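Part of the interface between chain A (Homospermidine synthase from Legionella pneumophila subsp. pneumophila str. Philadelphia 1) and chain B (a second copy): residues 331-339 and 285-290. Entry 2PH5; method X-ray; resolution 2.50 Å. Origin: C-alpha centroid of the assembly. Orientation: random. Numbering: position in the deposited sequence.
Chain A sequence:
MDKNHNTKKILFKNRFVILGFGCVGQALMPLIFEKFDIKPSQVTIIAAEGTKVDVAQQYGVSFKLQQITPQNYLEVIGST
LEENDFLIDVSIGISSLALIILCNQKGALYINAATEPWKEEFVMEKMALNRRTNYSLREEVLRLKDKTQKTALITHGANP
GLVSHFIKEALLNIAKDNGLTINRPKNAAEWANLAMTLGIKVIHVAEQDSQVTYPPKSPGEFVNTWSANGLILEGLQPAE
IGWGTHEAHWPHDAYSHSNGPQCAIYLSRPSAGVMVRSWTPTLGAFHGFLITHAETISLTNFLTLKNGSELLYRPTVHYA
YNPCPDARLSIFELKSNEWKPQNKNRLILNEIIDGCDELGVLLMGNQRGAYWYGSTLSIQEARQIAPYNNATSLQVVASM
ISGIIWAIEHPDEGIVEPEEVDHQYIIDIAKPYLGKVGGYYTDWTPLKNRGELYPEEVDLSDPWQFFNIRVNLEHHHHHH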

# COMPACT_ATOMS: atom_id res chain seq x y z
N ILE A 331 -5.07 4.89 -1.32
CA ILE A 331 -5.87 4.29 -0.26
C ILE A 331 -5.03 4.23 1.02
O ILE A 331 -5.52 4.56 2.11
CB ILE A 331 -6.31 2.87 -0.68
CG1 ILE A 331 -7.39 2.98 -1.77
CG2 ILE A 331 -6.80 2.08 0.53
CD1 ILE A 331 -7.66 1.69 -2.51
N PHE A 332 -3.76 3.83 0.90
CA PHE A 332 -2.86 3.76 2.05
C PHE A 332 -2.81 5.12 2.75
O PHE A 332 -2.94 5.20 3.98
CB PHE A 332 -1.46 3.32 1.59
CG PHE A 332 -0.42 3.30 2.68
CD1 PHE A 332 0.28 4.47 3.02
CD2 PHE A 332 -0.13 2.12 3.37
CE1 PHE A 332 1.26 4.45 4.02
CE2 PHE A 332 0.85 2.10 4.37
CZ PHE A 332 1.54 3.27 4.70
N GLU A 333 -2.65 6.19 1.97
CA GLU A 333 -2.59 7.55 2.49
C GLU A 333 -3.93 7.99 3.09
O GLU A 333 -3.96 8.74 4.06
CB GLU A 333 -2.15 8.51 1.37
CG GLU A 333 -2.19 9.99 1.70
CD GLU A 333 -1.66 10.87 0.56
OE1 GLU A 333 -2.12 10.71 -0.59
OE2 GLU A 333 -0.77 11.72 0.81
N LEU A 334 -5.03 7.49 2.51
CA LEU A 334 -6.39 7.78 2.95
C LEU A 334 -6.57 7.29 4.38
O LEU A 334 -6.99 8.03 5.26
CB LEU A 334 -7.40 7.07 2.05
CG LEU A 334 -8.87 7.51 1.93
CD1 LEU A 334 -9.74 6.25 1.90
CD2 LEU A 334 -9.30 8.42 3.06
N LYS A 335 -6.25 6.01 4.60
CA LYS A 335 -6.35 5.40 5.92
C LYS A 335 -5.40 6.14 6.86
O LYS A 335 -5.74 6.40 8.01
CB LYS A 335 -5.96 3.92 5.88
CG LYS A 335 -6.86 3.05 5.03
CD LYS A 335 -6.29 1.66 4.88
CE LYS A 335 -7.25 0.80 4.08
NZ LYS A 335 -6.75 -0.59 3.85
N SER A 336 -4.21 6.45 6.35
CA SER A 336 -3.19 7.16 7.10
C SER A 336 -3.73 8.51 7.59
O SER A 336 -3.33 9.00 8.64
CB SER A 336 -1.96 7.38 6.22
OG SER A 336 -0.96 8.13 6.89
N ASN A 337 -4.65 9.10 6.81
CA ASN A 337 -5.25 10.38 7.17
C ASN A 337 -6.56 10.15 7.92
O ASN A 337 -7.48 10.96 7.83
CB ASN A 337 -5.57 11.23 5.94
CG ASN A 337 -4.35 11.55 5.11
OD1 ASN A 337 -3.27 11.80 5.63
ND2 ASN A 337 -4.53 11.56 3.80
N GLU A 338 -6.64 9.03 8.64
CA GLU A 338 -7.84 8.72 9.40
C GLU A 338 -9.14 8.77 8.56
O GLU A 338 -10.15 9.31 9.01
CB GLU A 338 -7.93 9.67 10.59
CG GLU A 338 -7.81 9.01 11.96
CD GLU A 338 -6.42 8.47 12.29
OE1 GLU A 338 -6.35 7.47 13.02
OE2 GLU A 338 -5.41 9.05 11.85
N TRP A 339 -9.09 8.22 7.35
CA TRP A 339 -10.25 8.18 6.43
C TRP A 339 -10.66 9.54 5.88
O TRP A 339 -11.71 9.67 5.24
CB TRP A 339 -11.45 7.51 7.11
CG TRP A 339 -11.21 6.07 7.46
CD1 TRP A 339 -11.18 5.52 8.71
CD2 TRP A 339 -10.92 5.01 6.55
NE1 TRP A 339 -10.89 4.18 8.63
CE2 TRP A 339 -10.73 3.84 7.31
CE3 TRP A 339 -10.81 4.93 5.15
CZ2 TRP A 339 -10.42 2.60 6.74
CZ3 TRP A 339 -10.51 3.69 4.58
CH2 TRP A 339 -10.32 2.54 5.37
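Chain B 285-290: AFHGFL

A strand can be held at the end of a helix by a few side chains, and this homospermidine synthase contact is a compact example. An extended strand of chain B that includes His B287 and Phe B289 passes the end of a helix of chain A that closes at Ser A336, the N-to-C directions at 112° and the axes approaching to 7.6 Å. The nearest pair of CA atoms is Ser A336 CA and His B287 CA, 4.9 Å apart.

His B287 covers the most surface. Its CA-to-CB bond points toward chain A, and with chi1 in the m well its imidazole lies over the last helical turn: Ser A336 CA sits 3.7 Å from the ring centroid, almost on the ring normal, while Lys A335 O approaches His B287 CE1 at 3.2 Å. At the ring edge, His B287 NE2 donates a hydrogen bond to OE2 of Glu A338 (3.0 Å), which lies just beyond the helix.

Ser A336 also meets the strand's backbone, its OG accepting a hydrogen bond from His B287 N at 3.1 Å. One turn earlier, Phe A332, in the t rotamer, extends to Phe B289; CE2 of the former meets CE1 of the latter at 3.8 Å, but the rings, inclined by 22°, are slid apart and barely overlap.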

# COMPACT_ATOMS: atom_id res chain seq x y z
N ALA B 285 1.37 14.21 10.61
CA ALA B 285 0.73 12.99 11.10
C ALA B 285 0.69 11.93 10.01
O ALA B 285 0.39 12.24 8.86
CB ALA B 285 -0.70 13.29 11.54
N PHE B 286 0.99 10.69 10.37
CA PHE B 286 0.96 9.61 9.39
C PHE B 286 0.83 8.27 10.10
O PHE B 286 0.87 8.20 11.32
CB PHE B 286 2.24 9.62 8.54
CG PHE B 286 3.46 9.16 9.29
CD1 PHE B 286 4.04 9.97 10.27
CD2 PHE B 286 4.01 7.91 9.05
CE1 PHE B 286 5.15 9.54 11.00
CE2 PHE B 286 5.13 7.46 9.77
CZ PHE B 286 5.70 8.28 10.75
N HIS B 287 0.67 7.20 9.32
CA HIS B 287 0.59 5.87 9.90
C HIS B 287 1.80 5.07 9.45
O HIS B 287 1.90 4.67 8.29
CB HIS B 287 -0.69 5.14 9.46
CG HIS B 287 -1.94 5.65 10.11
ND1 HIS B 287 -3.14 4.97 10.05
CD2 HIS B 287 -2.18 6.79 10.81
CE1 HIS B 287 -4.06 5.67 10.68
NE2 HIS B 287 -3.51 6.77 11.15
N GLY B 288 2.72 4.82 10.37
CA GLY B 288 3.90 4.05 10.02
C GLY B 288 3.80 2.60 10.44
O GLY B 288 2.97 2.24 11.27
N PHE B 289 4.64 1.75 9.85
CA PHE B 289 4.67 0.33 10.20
C PHE B 289 5.47 0.23 11.49
O PHE B 289 6.51 0.89 11.63
CB PHE B 289 5.36 -0.51 9.11
CG PHE B 289 4.57 -0.63 7.84
CD1 PHE B 289 4.68 0.35 6.86
CD2 PHE B 289 3.70 -1.70 7.65
CE1 PHE B 289 3.92 0.27 5.69
CE2 PHE B 289 2.94 -1.79 6.49
CZ PHE B 289 3.05 -0.80 5.50
N LEU B 290 5.01 -0.59 12.42
CA LEU B 290 5.71 -0.78 13.69
C LEU B 290 6.80 -1.85 13.52
O LEU B 290 6.83 -2.85 14.24
CB LEU B 290 4.71 -1.17 14.78
CG LEU B 290 5.11 -1.41 16.25
CD1 LEU B 290 6.31 -0.60 16.67
CD2 LEU B 290 3.91 -1.09 17.12